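Long-range contacts in peptide chain release factor subunit 1 (Aeropyrum pernix, PDB 3AGK), which probably directs the termination of translation, releasing the nascent peptide in response to the stop codons UAA, UAG and UGA: residues 58-63 with 70-75; 35-40 with 93-98; 22-27 with 107-112; 113-118 with 131-136; 153-158 with 207-212. All blocks are in the same frame, centred on the assembly; numbering follows the deposited sequence.

Contact 1 (58-63 with 70-75); sequences ITDNIK and AVKRAL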
# COMPACT_ATOMS: atom_id res chain seq x y z
N ILE A 58 12.61 18.66 -28.41
CA ILE A 58 12.61 17.23 -28.69
C ILE A 58 11.25 16.70 -29.16
O ILE A 58 11.20 15.73 -29.90
CB ILE A 58 13.09 16.44 -27.45
CG1 ILE A 58 14.57 16.71 -27.18
CG2 ILE A 58 12.85 14.95 -27.62
CD1 ILE A 58 15.12 15.98 -25.96
N THR A 59 10.16 17.34 -28.74
CA THR A 59 8.82 16.82 -29.05
C THR A 59 8.51 16.70 -30.53
O THR A 59 7.58 16.00 -30.92
CB THR A 59 7.69 17.65 -28.41
OG1 THR A 59 7.66 18.95 -29.01
CG2 THR A 59 7.87 17.76 -26.90
N ASP A 60 9.26 17.42 -31.37
CA ASP A 60 9.08 17.30 -32.82
C ASP A 60 9.39 15.88 -33.29
O ASP A 60 8.95 15.45 -34.34
CB ASP A 60 9.95 18.32 -33.57
CG ASP A 60 9.39 19.72 -33.48
OD1 ASP A 60 8.55 19.97 -32.59
OD2 ASP A 60 9.78 20.57 -34.31
N ASN A 61 10.15 15.16 -32.47
CA ASN A 61 10.48 13.77 -32.73
C ASN A 61 9.27 12.85 -32.56
O ASN A 61 9.33 11.66 -32.87
CB ASN A 61 11.61 13.31 -31.80
CG ASN A 61 12.88 14.15 -31.94
OD1 ASN A 61 13.84 13.98 -31.18
ND2 ASN A 61 12.89 15.05 -32.92
N ILE A 62 8.17 13.40 -32.07
CA ILE A 62 6.96 12.60 -31.88
C ILE A 62 6.11 12.59 -33.14
O ILE A 62 5.22 13.42 -33.32
CB ILE A 62 6.12 13.09 -30.69
CG1 ILE A 62 6.87 12.89 -29.38
CG2 ILE A 62 4.79 12.35 -30.64
CD1 ILE A 62 6.26 13.61 -28.20
N LYS A 63 6.41 11.64 -34.01
CA LYS A 63 5.56 11.36 -35.16
C LYS A 63 4.21 10.99 -34.58
O LYS A 63 4.11 9.99 -33.87
CB LYS A 63 6.13 10.19 -35.95
CG LYS A 63 7.66 10.09 -35.88
CD LYS A 63 8.18 8.81 -36.55
CE LYS A 63 9.69 8.65 -36.37
NZ LYS A 63 10.20 7.40 -37.00
N ALA A 70 0.01 17.20 -27.32
CA ALA A 70 -0.34 16.96 -25.93
C ALA A 70 0.83 17.29 -25.02
O ALA A 70 0.67 17.96 -23.99
CB ALA A 70 -0.74 15.52 -25.75
N VAL A 71 2.00 16.81 -25.40
CA VAL A 71 3.19 16.99 -24.59
C VAL A 71 3.61 18.45 -24.58
O VAL A 71 3.92 19.00 -23.53
CB VAL A 71 4.33 16.06 -25.07
CG1 VAL A 71 5.63 16.35 -24.33
CG2 VAL A 71 3.92 14.60 -24.90
N LYS A 72 3.59 19.09 -25.74
CA LYS A 72 3.94 20.50 -25.82
C LYS A 72 3.07 21.32 -24.87
O LYS A 72 3.56 22.16 -24.12
CB LYS A 72 3.79 21.03 -27.25
CG LYS A 72 4.86 20.54 -28.21
CD LYS A 72 4.63 21.08 -29.62
CE LYS A 72 5.71 20.60 -30.58
NZ LYS A 72 5.51 21.10 -31.97
N ARG A 73 1.76 21.05 -24.90
CA ARG A 73 0.83 21.78 -24.05
C ARG A 73 1.14 21.63 -22.56
O ARG A 73 1.09 22.61 -21.81
CB ARG A 73 -0.60 21.33 -24.32
CG ARG A 73 -1.61 22.08 -23.47
CD ARG A 73 -2.89 21.31 -23.37
NE ARG A 73 -4.03 22.16 -23.02
CZ ARG A 73 -5.27 21.70 -22.89
NH1 ARG A 73 -5.52 20.40 -23.05
NH2 ARG A 73 -6.25 22.54 -22.58
N ALA A 74 1.43 20.41 -22.12
CA ALA A 74 1.75 20.14 -20.72
C ALA A 74 3.08 20.79 -20.34
O ALA A 74 3.20 21.38 -19.28
CB ALA A 74 1.79 18.65 -20.46
N LEU A 75 4.07 20.66 -21.22
CA LEU A 75 5.36 21.32 -21.03
C LEU A 75 5.21 22.83 -20.87
O LEU A 75 5.83 23.44 -19.99
CB LEU A 75 6.27 21.02 -22.23
CG LEU A 75 7.52 20.14 -22.11
CD1 LEU A 75 7.61 19.40 -20.81
CD2 LEU A 75 7.60 19.18 -23.28
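T59 sits at the tight end of this contact, wedged against the helix that carries V71, K72 and L75. Its CG2 lies beside the backbone N and meets two residues one helical turn apart: CG1 of V71 at 3.7 Å, with the two side chains sliding past each other, and CD2 of L75, approached tip to tip at 3.9 Å. The same rotation (chi1 66°) puts OG1 in the crowded position between the backbone N and the carbonyl carbon, where it hydrogen-bonds to Y56 O at the end of the preceding helix. That hydroxyl also presses on the K72 chain, with OG1 only 3.0 Å from CE. K72 runs fully extended beyond CG and crosses T59 obliquely on its way outward.

Toward solvent the grip slackens. K72 NZ reaches OD1 of the exposed D60 in a salt bridge, but at 3.3 Å the hydrogen bond within it is weak. On the other flank, the partly exposed I62, the centre of an inverse gamma turn, touches only lightly, its CD1 4.2 Å from CG2 of V71.

This is the turn of a helical hairpin, joining helix 45-58 to helix 65-82 through a 3-10 segment. N61, I62 and K63 match the start of the NIKS motif, which lies at the tip of the N-terminal domain of eRF1 proteins and takes part in stop-codon recognition there.

Contact 2 (35-40 with 93-98); sequences LSLYIP and LVLFCG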
# COMPACT_ATOMS: atom_id res chain seq x y z
N LEU A 35 2.63 14.57 -17.69
CA LEU A 35 3.92 15.04 -17.17
C LEU A 35 4.06 14.91 -15.66
O LEU A 35 3.17 15.30 -14.90
CB LEU A 35 4.13 16.50 -17.58
CG LEU A 35 5.32 17.27 -17.02
CD1 LEU A 35 6.54 16.39 -16.99
CD2 LEU A 35 5.60 18.50 -17.88
N SER A 36 5.19 14.37 -15.23
CA SER A 36 5.54 14.32 -13.81
C SER A 36 6.89 15.01 -13.61
O SER A 36 7.85 14.70 -14.31
CB SER A 36 5.61 12.86 -13.34
OG SER A 36 4.38 12.18 -13.55
N LEU A 37 6.97 15.95 -12.67
CA LEU A 37 8.19 16.73 -12.49
C LEU A 37 8.50 17.07 -11.02
O LEU A 37 7.73 17.76 -10.36
CB LEU A 37 8.10 18.02 -13.31
CG LEU A 37 9.17 19.07 -13.08
CD1 LEU A 37 10.49 18.58 -13.68
CD2 LEU A 37 8.75 20.36 -13.74
N TYR A 38 9.63 16.57 -10.52
CA TYR A 38 10.04 16.78 -9.13
C TYR A 38 11.32 17.60 -9.08
O TYR A 38 12.32 17.24 -9.71
CB TYR A 38 10.34 15.44 -8.46
CG TYR A 38 9.17 14.51 -8.22
CD1 TYR A 38 8.53 13.85 -9.27
CD2 TYR A 38 8.74 14.24 -6.93
CE1 TYR A 38 7.47 12.97 -9.04
CE2 TYR A 38 7.69 13.37 -6.68
CZ TYR A 38 7.05 12.74 -7.73
OH TYR A 38 6.01 11.87 -7.46
N ILE A 39 11.33 18.68 -8.31
CA ILE A 39 12.48 19.57 -8.25
C ILE A 39 13.02 19.74 -6.83
O ILE A 39 12.36 20.32 -5.98
CB ILE A 39 12.12 20.95 -8.80
CG1 ILE A 39 11.48 20.82 -10.19
CG2 ILE A 39 13.36 21.85 -8.79
CD1 ILE A 39 10.84 22.12 -10.69
N PRO A 40 14.24 19.24 -6.58
CA PRO A 40 14.82 19.36 -5.24
C PRO A 40 15.14 20.81 -4.88
O PRO A 40 15.25 21.66 -5.76
CB PRO A 40 16.12 18.56 -5.36
CG PRO A 40 15.91 17.65 -6.52
CD PRO A 40 15.07 18.42 -7.48
N LEU A 93 9.62 21.33 -5.27
CA LEU A 93 8.36 21.45 -6.00
C LEU A 93 8.02 20.13 -6.67
O LEU A 93 8.92 19.39 -7.05
CB LEU A 93 8.51 22.48 -7.11
CG LEU A 93 8.23 23.96 -6.92
CD1 LEU A 93 8.54 24.64 -8.24
CD2 LEU A 93 6.77 24.16 -6.54
N VAL A 94 6.74 19.85 -6.84
CA VAL A 94 6.33 18.80 -7.77
C VAL A 94 5.16 19.25 -8.65
O VAL A 94 4.23 19.91 -8.17
CB VAL A 94 6.02 17.44 -7.08
CG1 VAL A 94 6.70 17.34 -5.71
CG2 VAL A 94 4.54 17.22 -6.96
N LEU A 95 5.23 18.92 -9.93
CA LEU A 95 4.18 19.26 -10.88
C LEU A 95 3.65 18.03 -11.61
O LEU A 95 4.43 17.18 -12.02
CB LEU A 95 4.69 20.25 -11.93
CG LEU A 95 4.83 21.72 -11.52
CD1 LEU A 95 6.14 21.94 -10.77
CD2 LEU A 95 4.73 22.66 -12.72
N PHE A 96 2.33 17.95 -11.77
CA PHE A 96 1.72 16.99 -12.69
C PHE A 96 0.79 17.75 -13.65
O PHE A 96 -0.03 18.55 -13.21
CB PHE A 96 0.93 15.93 -11.92
CG PHE A 96 1.74 15.17 -10.90
CD1 PHE A 96 1.73 15.55 -9.56
CD2 PHE A 96 2.51 14.07 -11.27
CE1 PHE A 96 2.48 14.85 -8.62
CE2 PHE A 96 3.25 13.37 -10.33
CZ PHE A 96 3.23 13.76 -9.00
N CYS A 97 0.94 17.55 -14.95
CA CYS A 97 0.11 18.26 -15.93
C CYS A 97 -0.30 17.32 -17.05
O CYS A 97 0.43 16.40 -17.40
CB CYS A 97 0.84 19.49 -16.52
SG CYS A 97 1.54 20.65 -15.32
N GLY A 98 -1.47 17.58 -17.63
CA GLY A 98 -1.94 16.83 -18.78
C GLY A 98 -3.45 16.83 -18.93
O GLY A 98 -4.15 17.53 -18.19
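L35 opens the antiparallel ladder with two bonds to C97: its N-H runs nearly along the C=O axis of C97 (N to O 2.9 Å), while C97 N approaches a lone pair of L35 O. S36 forms the non-hydrogen-bonded pair with F96; its OG bonds to I129 N and lies at the edge of the F96 ring, 3.5 Å from CD2. L37 again forms a hydrogen-bonded pair, this time with L95, the L95 N to L37 O bond being 2.8 Å. On the face shared with S36, Y38 runs alongside V94, whose CB sits over one side of the tyrosine ring near its rim. The Y38 hydroxyl bonds to I129 O and touches the F96 edge, 3.7 Å from CZ. An alanine in place of F96 would strip this ring from between S36 OG and Y38 OH and would probably loosen the packing on that face. I39 closes the ladder, its N 2.8 Å from L93 O, and its CD1 meets CD1 of L93. L35, I39 and L93 pack on helix 65-82. Six backbone bonds thus fix the register, while two buried hydroxyls, both satisfied by the I129 backbone, lie along the edge of the F96 ring.

Contact 3 (22-27 with 107-112); sequences KELKKW and ECFMFS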
# COMPACT_ATOMS: atom_id res chain seq x y z
N LYS A 22 -4.97 10.15 -3.87
CA LYS A 22 -6.10 9.32 -4.27
C LYS A 22 -6.69 9.77 -5.60
O LYS A 22 -7.28 8.98 -6.33
CB LYS A 22 -7.18 9.33 -3.18
CG LYS A 22 -8.49 8.68 -3.59
CD LYS A 22 -8.96 7.62 -2.58
CE LYS A 22 -9.21 8.21 -1.19
NZ LYS A 22 -7.97 8.31 -0.37
N GLU A 23 -6.50 11.05 -5.93
CA GLU A 23 -7.07 11.58 -7.16
C GLU A 23 -6.02 11.70 -8.27
O GLU A 23 -6.34 11.62 -9.46
CB GLU A 23 -7.75 12.92 -6.90
CG GLU A 23 -9.00 13.13 -7.72
CD GLU A 23 -8.76 14.06 -8.89
OE1 GLU A 23 -9.67 14.21 -9.73
OE2 GLU A 23 -7.65 14.63 -8.97
N LEU A 24 -4.76 11.88 -7.89
CA LEU A 24 -3.67 11.79 -8.86
C LEU A 24 -3.64 10.36 -9.42
O LEU A 24 -3.53 10.16 -10.63
CB LEU A 24 -2.32 12.17 -8.23
CG LEU A 24 -1.80 13.61 -8.36
CD1 LEU A 24 -2.87 14.60 -8.82
CD2 LEU A 24 -1.17 14.08 -7.05
N LYS A 25 -3.75 9.37 -8.53
CA LYS A 25 -3.72 7.97 -8.96
C LYS A 25 -4.82 7.66 -9.97
O LYS A 25 -4.69 6.72 -10.76
CB LYS A 25 -3.76 7.01 -7.76
CG LYS A 25 -2.44 6.97 -6.97
CD LYS A 25 -2.28 5.71 -6.12
CE LYS A 25 -3.01 5.82 -4.79
NZ LYS A 25 -2.57 4.76 -3.84
N LYS A 26 -5.88 8.46 -9.98
CA LYS A 26 -6.97 8.30 -10.94
C LYS A 26 -6.58 8.60 -12.39
O LYS A 26 -7.21 8.09 -13.31
CB LYS A 26 -8.16 9.20 -10.56
CG LYS A 26 -9.10 8.65 -9.49
CD LYS A 26 -10.41 9.43 -9.47
CE LYS A 26 -11.42 8.79 -8.54
NZ LYS A 26 -12.79 9.36 -8.74
N TRP A 27 -5.55 9.42 -12.59
CA TRP A 27 -5.24 9.91 -13.94
C TRP A 27 -4.62 8.89 -14.88
O TRP A 27 -3.69 8.17 -14.50
CB TRP A 27 -4.33 11.13 -13.84
CG TRP A 27 -5.05 12.31 -13.36
CD1 TRP A 27 -5.68 12.45 -12.16
CD2 TRP A 27 -5.25 13.54 -14.06
NE1 TRP A 27 -6.26 13.69 -12.06
CE2 TRP A 27 -6.01 14.38 -13.22
CE3 TRP A 27 -4.86 14.02 -15.31
CZ2 TRP A 27 -6.38 15.67 -13.59
CZ3 TRP A 27 -5.23 15.30 -15.69
CH2 TRP A 27 -5.98 16.11 -14.83
N GLU A 107 -5.30 19.99 -16.45
CA GLU A 107 -4.88 20.61 -15.20
C GLU A 107 -3.38 20.54 -14.95
O GLU A 107 -2.69 19.64 -15.43
CB GLU A 107 -5.61 19.95 -14.03
CG GLU A 107 -6.80 20.73 -13.54
CD GLU A 107 -6.80 20.88 -12.04
OE1 GLU A 107 -5.72 21.17 -11.48
OE2 GLU A 107 -7.87 20.70 -11.42
N CYS A 108 -2.88 21.48 -14.15
CA CYS A 108 -1.48 21.50 -13.76
C CYS A 108 -1.35 21.55 -12.24
O CYS A 108 -1.41 22.63 -11.66
CB CYS A 108 -0.78 22.71 -14.37
SG CYS A 108 1.00 22.49 -14.62
N PHE A 109 -1.18 20.40 -11.59
CA PHE A 109 -1.03 20.38 -10.14
C PHE A 109 0.37 20.87 -9.77
O PHE A 109 1.34 20.47 -10.40
CB PHE A 109 -1.28 18.97 -9.57
CG PHE A 109 -2.59 18.37 -9.99
CD1 PHE A 109 -2.72 17.75 -11.23
CD2 PHE A 109 -3.69 18.42 -9.15
CE1 PHE A 109 -3.93 17.20 -11.62
CE2 PHE A 109 -4.91 17.87 -9.54
CZ PHE A 109 -5.03 17.26 -10.78
N MET A 110 0.46 21.76 -8.80
CA MET A 110 1.77 22.21 -8.34
C MET A 110 1.78 22.38 -6.84
O MET A 110 0.90 23.00 -6.29
CB MET A 110 2.20 23.51 -9.01
CG MET A 110 3.66 23.85 -8.65
SD MET A 110 4.32 25.36 -9.36
CE MET A 110 3.10 26.57 -8.88
N PHE A 111 2.78 21.83 -6.16
CA PHE A 111 2.88 22.02 -4.72
C PHE A 111 4.27 21.74 -4.16
O PHE A 111 5.18 21.26 -4.87
CB PHE A 111 1.86 21.14 -3.99
CG PHE A 111 2.03 19.68 -4.26
CD1 PHE A 111 2.73 18.88 -3.36
CD2 PHE A 111 1.50 19.10 -5.40
CE1 PHE A 111 2.90 17.53 -3.60
CE2 PHE A 111 1.66 17.75 -5.65
CZ PHE A 111 2.36 16.96 -4.74
N SER A 112 4.43 22.05 -2.87
CA SER A 112 5.61 21.62 -2.16
C SER A 112 5.20 20.50 -1.20
O SER A 112 4.17 20.59 -0.55
CB SER A 112 6.29 22.79 -1.44
OG SER A 112 7.51 22.38 -0.84
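F109 is the hub, its ring met over one face by L24 and at the edge by W27. CD1 of L24 stands over the middle of that face, 3.7 Å from the centroid of F109 and 1° off the normal, so this is an almost ideal CH-pi contact made by a single methyl. W27 comes from another direction. The edge of F109 points at the face of the six-membered ring of W27 in an offset edge-to-face pair, centroids 5.3 Å apart and planes at 86°. The closest atoms are CZ2 of W27, which lies near the plane of the phenyl ring, and CE1 of F109, 3.5 Å away.

A type I turn from L24 to W27, closed by W27 N bonding to L24 O at 2.9 Å, brings both residues round to the same phenyl ring. Segment 22-27, which carries the last part of helix 14-24, lies against strand 107-111, at one edge of the four-stranded antiparallel sheet in the N-terminal domain. F109 and F111 face this helix, whereas M110 and the disulfide-bonded C108 turn to the other side of the sheet, toward helix 65-82.

Two acidic side chains border the aromatic cluster. CB of E107 rests 3.9 Å from CH2 of W27, and OE1 of E107 overhangs the face of F109 opposite L24, off centre. E23, its chain bent at chi2, brings OE2 to 4.1 Å from CZ of F109. The carboxylates of E23 and E107 remain well apart, with OE2 of each 6.5 Å from the other, so their mutual repulsion is probably modest on this exposed side.

Contact 4 (113-118 with 131-136); sequences PPEPIR and DFLEDM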
# COMPACT_ATOMS: atom_id res chain seq x y z
N PRO A 113 5.97 19.41 -1.15
CA PRO A 113 5.60 18.25 -0.33
C PRO A 113 5.99 18.42 1.14
O PRO A 113 6.87 19.22 1.44
CB PRO A 113 6.40 17.12 -0.97
CG PRO A 113 7.62 17.79 -1.51
CD PRO A 113 7.18 19.16 -1.96
N PRO A 114 5.35 17.66 2.05
CA PRO A 114 5.65 17.80 3.48
C PRO A 114 7.10 17.42 3.75
O PRO A 114 7.72 17.89 4.70
CB PRO A 114 4.72 16.77 4.15
CG PRO A 114 3.80 16.27 3.08
CD PRO A 114 4.46 16.52 1.77
N GLU A 115 7.61 16.57 2.86
CA GLU A 115 8.95 16.01 2.94
C GLU A 115 9.82 16.61 1.83
O GLU A 115 9.36 16.79 0.71
CB GLU A 115 8.86 14.50 2.71
CG GLU A 115 8.36 14.10 1.30
CD GLU A 115 6.91 13.64 1.27
OE1 GLU A 115 6.13 14.07 2.13
OE2 GLU A 115 6.54 12.84 0.38
N PRO A 116 11.10 16.89 2.13
CA PRO A 116 11.99 17.43 1.10
C PRO A 116 12.34 16.35 0.07
O PRO A 116 12.78 15.27 0.45
CB PRO A 116 13.25 17.83 1.87
CG PRO A 116 12.90 17.69 3.33
CD PRO A 116 11.79 16.70 3.41
N ILE A 117 12.12 16.63 -1.20
CA ILE A 117 12.56 15.71 -2.24
C ILE A 117 14.04 15.98 -2.49
O ILE A 117 14.53 17.08 -2.22
CB ILE A 117 11.73 15.89 -3.51
CG1 ILE A 117 11.22 17.32 -3.61
CG2 ILE A 117 10.53 14.97 -3.49
CD1 ILE A 117 10.19 17.50 -4.71
N ARG A 118 14.77 14.97 -2.97
CA ARG A 118 16.20 15.13 -3.18
C ARG A 118 16.62 14.78 -4.60
O ARG A 118 17.64 15.27 -5.08
CB ARG A 118 17.01 14.32 -2.16
CG ARG A 118 17.73 15.19 -1.12
CD ARG A 118 16.79 16.26 -0.58
NE ARG A 118 17.44 17.26 0.27
CZ ARG A 118 17.51 17.18 1.60
NH1 ARG A 118 17.00 16.14 2.23
NH2 ARG A 118 18.11 18.14 2.29
N ASP A 131 5.36 7.75 -7.19
CA ASP A 131 6.36 7.02 -6.43
C ASP A 131 6.78 7.66 -5.13
O ASP A 131 6.40 7.21 -4.06
CB ASP A 131 7.62 6.81 -7.29
CG ASP A 131 7.45 5.73 -8.34
OD1 ASP A 131 6.29 5.34 -8.59
OD2 ASP A 131 8.47 5.28 -8.90
N PHE A 132 7.59 8.70 -5.25
CA PHE A 132 8.28 9.29 -4.11
C PHE A 132 7.30 9.78 -3.06
O PHE A 132 7.59 9.76 -1.86
CB PHE A 132 9.17 10.46 -4.57
CG PHE A 132 9.90 10.21 -5.88
CD1 PHE A 132 9.20 10.12 -7.08
CD2 PHE A 132 11.28 10.12 -5.92
CE1 PHE A 132 9.86 9.92 -8.27
CE2 PHE A 132 11.94 9.92 -7.11
CZ PHE A 132 11.23 9.82 -8.28
N LEU A 133 6.12 10.21 -3.51
CA LEU A 133 5.13 10.85 -2.64
C LEU A 133 4.41 9.84 -1.76
O LEU A 133 4.12 10.11 -0.59
CB LEU A 133 4.11 11.61 -3.47
CG LEU A 133 4.70 12.73 -4.34
CD1 LEU A 133 3.67 13.27 -5.34
CD2 LEU A 133 5.24 13.84 -3.45
N GLU A 134 4.12 8.68 -2.33
CA GLU A 134 3.43 7.62 -1.59
C GLU A 134 4.27 7.11 -0.43
O GLU A 134 3.72 6.58 0.53
CB GLU A 134 3.07 6.46 -2.51
CG GLU A 134 2.12 6.84 -3.64
CD GLU A 134 1.39 5.64 -4.20
OE1 GLU A 134 1.70 5.23 -5.35
OE2 GLU A 134 0.51 5.10 -3.49
N ASP A 135 5.58 7.29 -0.52
CA ASP A 135 6.48 6.77 0.51
C ASP A 135 6.48 7.57 1.81
O ASP A 135 6.90 7.06 2.86
CB ASP A 135 7.89 6.64 -0.05
CG ASP A 135 8.06 5.41 -0.92
OD1 ASP A 135 8.89 5.45 -1.85
OD2 ASP A 135 7.37 4.40 -0.67
N MET A 136 6.03 8.82 1.76
CA MET A 136 5.98 9.66 2.95
C MET A 136 4.55 9.92 3.40
O MET A 136 4.30 10.48 4.46
CB MET A 136 6.72 10.99 2.73
CG MET A 136 6.95 11.82 4.00
SD MET A 136 8.28 11.26 5.10
CE MET A 136 8.59 12.74 6.06
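E115 lays its carboxylate against the base of the M136 side chain. OE2 of E115 is 3.0 Å from CB of M136, OE1 of E115 is as close to CG of M136, and even CD of E115 comes within 3.0 Å of that CB, a strained approach inside normal van der Waals contact. CG of E115 takes the crowded position between the backbone N and the carbonyl carbon (chi1 65°), and the chain then bends at chi2 (-103°), turning the carboxylate onto CB and CG of M136. M136 starts with CG anti to its backbone N and bends at chi2 in turn, which sends CE back to 3.8 Å from CB of E115.

OE2 of E115 is buried with no polar partner in the model. Among its neighbours in the two segments are CB of M136, CD2 of L133 at 4.2 Å, and another oxygen, L133 O, at 3.8 Å. This would probably raise the pKa of E115. An alanine here would remove the carboxylate from M136 and L133, and would probably leave the loop less firmly seated against segment 131-136. CB of P113 touches CD2 of L133 at 4.3 Å. L133 itself reaches on to Y38 and F96.

Segment 113-118 lies in the proline-rich connection between strands 107-111 and 121-125, and segment 131-136, after the second of these, contains a weakly bonded helix at about 131-134. Flanked by L17 and K14 of helix 14-24, the two form part of the cover on one face of the antiparallel sheet of the N-terminal domain.

Contact 5 (153-158 with 207-212); sequences ATIGLL and SNLLVP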
# COMPACT_ATOMS: atom_id res chain seq x y z
N ALA A 153 6.93 -21.95 -1.70
CA ALA A 153 7.04 -20.76 -0.87
C ALA A 153 6.06 -19.67 -1.28
O ALA A 153 5.62 -19.62 -2.42
CB ALA A 153 8.46 -20.22 -0.90
N THR A 154 5.70 -18.80 -0.33
CA THR A 154 4.89 -17.62 -0.59
C THR A 154 5.56 -16.40 0.04
O THR A 154 5.97 -16.44 1.20
CB THR A 154 3.46 -17.77 0.01
OG1 THR A 154 2.81 -18.91 -0.57
CG2 THR A 154 2.60 -16.50 -0.24
N ILE A 155 5.68 -15.33 -0.73
CA ILE A 155 6.15 -14.06 -0.18
C ILE A 155 4.99 -13.06 -0.16
O ILE A 155 4.31 -12.86 -1.18
CB ILE A 155 7.38 -13.54 -0.95
CG1 ILE A 155 8.45 -14.63 -0.96
CG2 ILE A 155 7.93 -12.24 -0.32
CD1 ILE A 155 9.56 -14.39 -1.92
N GLY A 156 4.72 -12.47 1.00
CA GLY A 156 3.59 -11.56 1.15
C GLY A 156 3.97 -10.26 1.82
O GLY A 156 5.10 -10.09 2.29
N LEU A 157 3.02 -9.34 1.88
CA LEU A 157 3.26 -8.03 2.45
C LEU A 157 2.03 -7.54 3.20
O LEU A 157 0.92 -7.55 2.67
CB LEU A 157 3.62 -7.05 1.34
CG LEU A 157 4.04 -5.67 1.86
CD1 LEU A 157 5.30 -5.77 2.71
CD2 LEU A 157 4.24 -4.72 0.70
N LEU A 158 2.23 -7.12 4.45
CA LEU A 158 1.14 -6.55 5.25
C LEU A 158 1.39 -5.08 5.56
O LEU A 158 2.46 -4.73 6.05
CB LEU A 158 0.97 -7.30 6.56
CG LEU A 158 -0.12 -6.77 7.50
CD1 LEU A 158 -1.50 -7.13 6.94
CD2 LEU A 158 0.08 -7.30 8.93
N SER A 207 14.47 -11.23 -0.83
CA SER A 207 15.37 -10.09 -0.74
C SER A 207 15.12 -9.01 -1.81
O SER A 207 15.14 -7.80 -1.51
CB SER A 207 16.84 -10.54 -0.75
OG SER A 207 17.13 -11.36 0.38
N ASN A 208 14.90 -9.42 -3.06
CA ASN A 208 14.59 -8.46 -4.11
C ASN A 208 13.31 -7.68 -3.81
O ASN A 208 13.20 -6.49 -4.12
CB ASN A 208 14.48 -9.14 -5.46
CG ASN A 208 15.83 -9.59 -6.00
OD1 ASN A 208 15.88 -10.41 -6.91
ND2 ASN A 208 16.92 -9.05 -5.44
N LEU A 209 12.34 -8.37 -3.22
CA LEU A 209 11.05 -7.75 -2.92
C LEU A 209 11.05 -6.92 -1.64
O LEU A 209 10.40 -5.87 -1.58
CB LEU A 209 9.96 -8.82 -2.85
CG LEU A 209 9.65 -9.47 -4.20
CD1 LEU A 209 8.90 -10.76 -3.99
CD2 LEU A 209 8.87 -8.51 -5.10
N LEU A 210 11.77 -7.36 -0.62
CA LEU A 210 11.60 -6.80 0.72
C LEU A 210 12.71 -5.82 1.14
O LEU A 210 12.44 -4.84 1.85
CB LEU A 210 11.46 -7.92 1.77
CG LEU A 210 10.08 -8.46 2.21
CD1 LEU A 210 8.89 -7.93 1.40
CD2 LEU A 210 10.05 -9.99 2.33
N VAL A 211 13.93 -6.07 0.70
CA VAL A 211 15.06 -5.21 1.08
C VAL A 211 14.91 -3.72 0.71
O VAL A 211 15.27 -2.85 1.49
CB VAL A 211 16.41 -5.77 0.56
CG1 VAL A 211 17.51 -4.68 0.61
CG2 VAL A 211 16.80 -7.03 1.34
N PRO A 212 14.40 -3.42 -0.49
CA PRO A 212 14.20 -1.99 -0.78
C PRO A 212 13.24 -1.34 0.22
O PRO A 212 13.48 -0.23 0.69
CB PRO A 212 13.57 -2.00 -2.17
CG PRO A 212 14.02 -3.29 -2.79
CD PRO A 212 14.08 -4.27 -1.65
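In the middle domain of the release factor a long helix lies along a mixed beta sheet, and this contact is one patch of that alpha-on-beta packing. Strand 153-158 and helix segment 207-212 run nearly the same way, their axes 9.7 Å apart at closest and crossing at 20°. I155 is the meeting point: CG2, anti to the backbone N, is 4.1 Å from CD1 of L209 and the same distance from CD2 of L210, each leucine crossing it obliquely. L210 also extends CD1 toward L157, whose CD1 is 4.4 Å away, and grazes the carbonyl oxygen of G156 at the limit of contact. The side-chain contacts are all apolar and fairly loose, with just 171 Å² buried.

Helix 188-215 follows the unmodelled loop that contains the GGQ sequence, which in this family serves peptide release, and the contact lies near the far end of that helix, just before the kink at P212. On the sheet, strand 152-159 is bonded between strands 142-149 and 162-170. L157 continues onto L166 and L219, I155 onto A206, and L210 is shared with L219 of strand 219-226 and L244 of helix 242-245.

Contacts 1 to 4 belong to the N-terminal domain, contact 5 to the middle domain. Contacts 2 and 3 share the antiparallel sheet, their centres about 9 Å apart, and are tied by the disulfide, C97 SG to C108 SG 2.0 Å. Contact 4 closes over the same sheet, its centre about 12 Å from that of contact 2, and meets contact 3 through the K25–E134 salt bridge. Contact 1 lies on the other side, linked where L75 touches L35. Its NIKS-like turn is thus remote from contact 5, about 39 Å between centres, in keeping with separate domains for codon reading and peptide release. Contact 4 comes nearest to contact 5, about 8 Å between closest atoms.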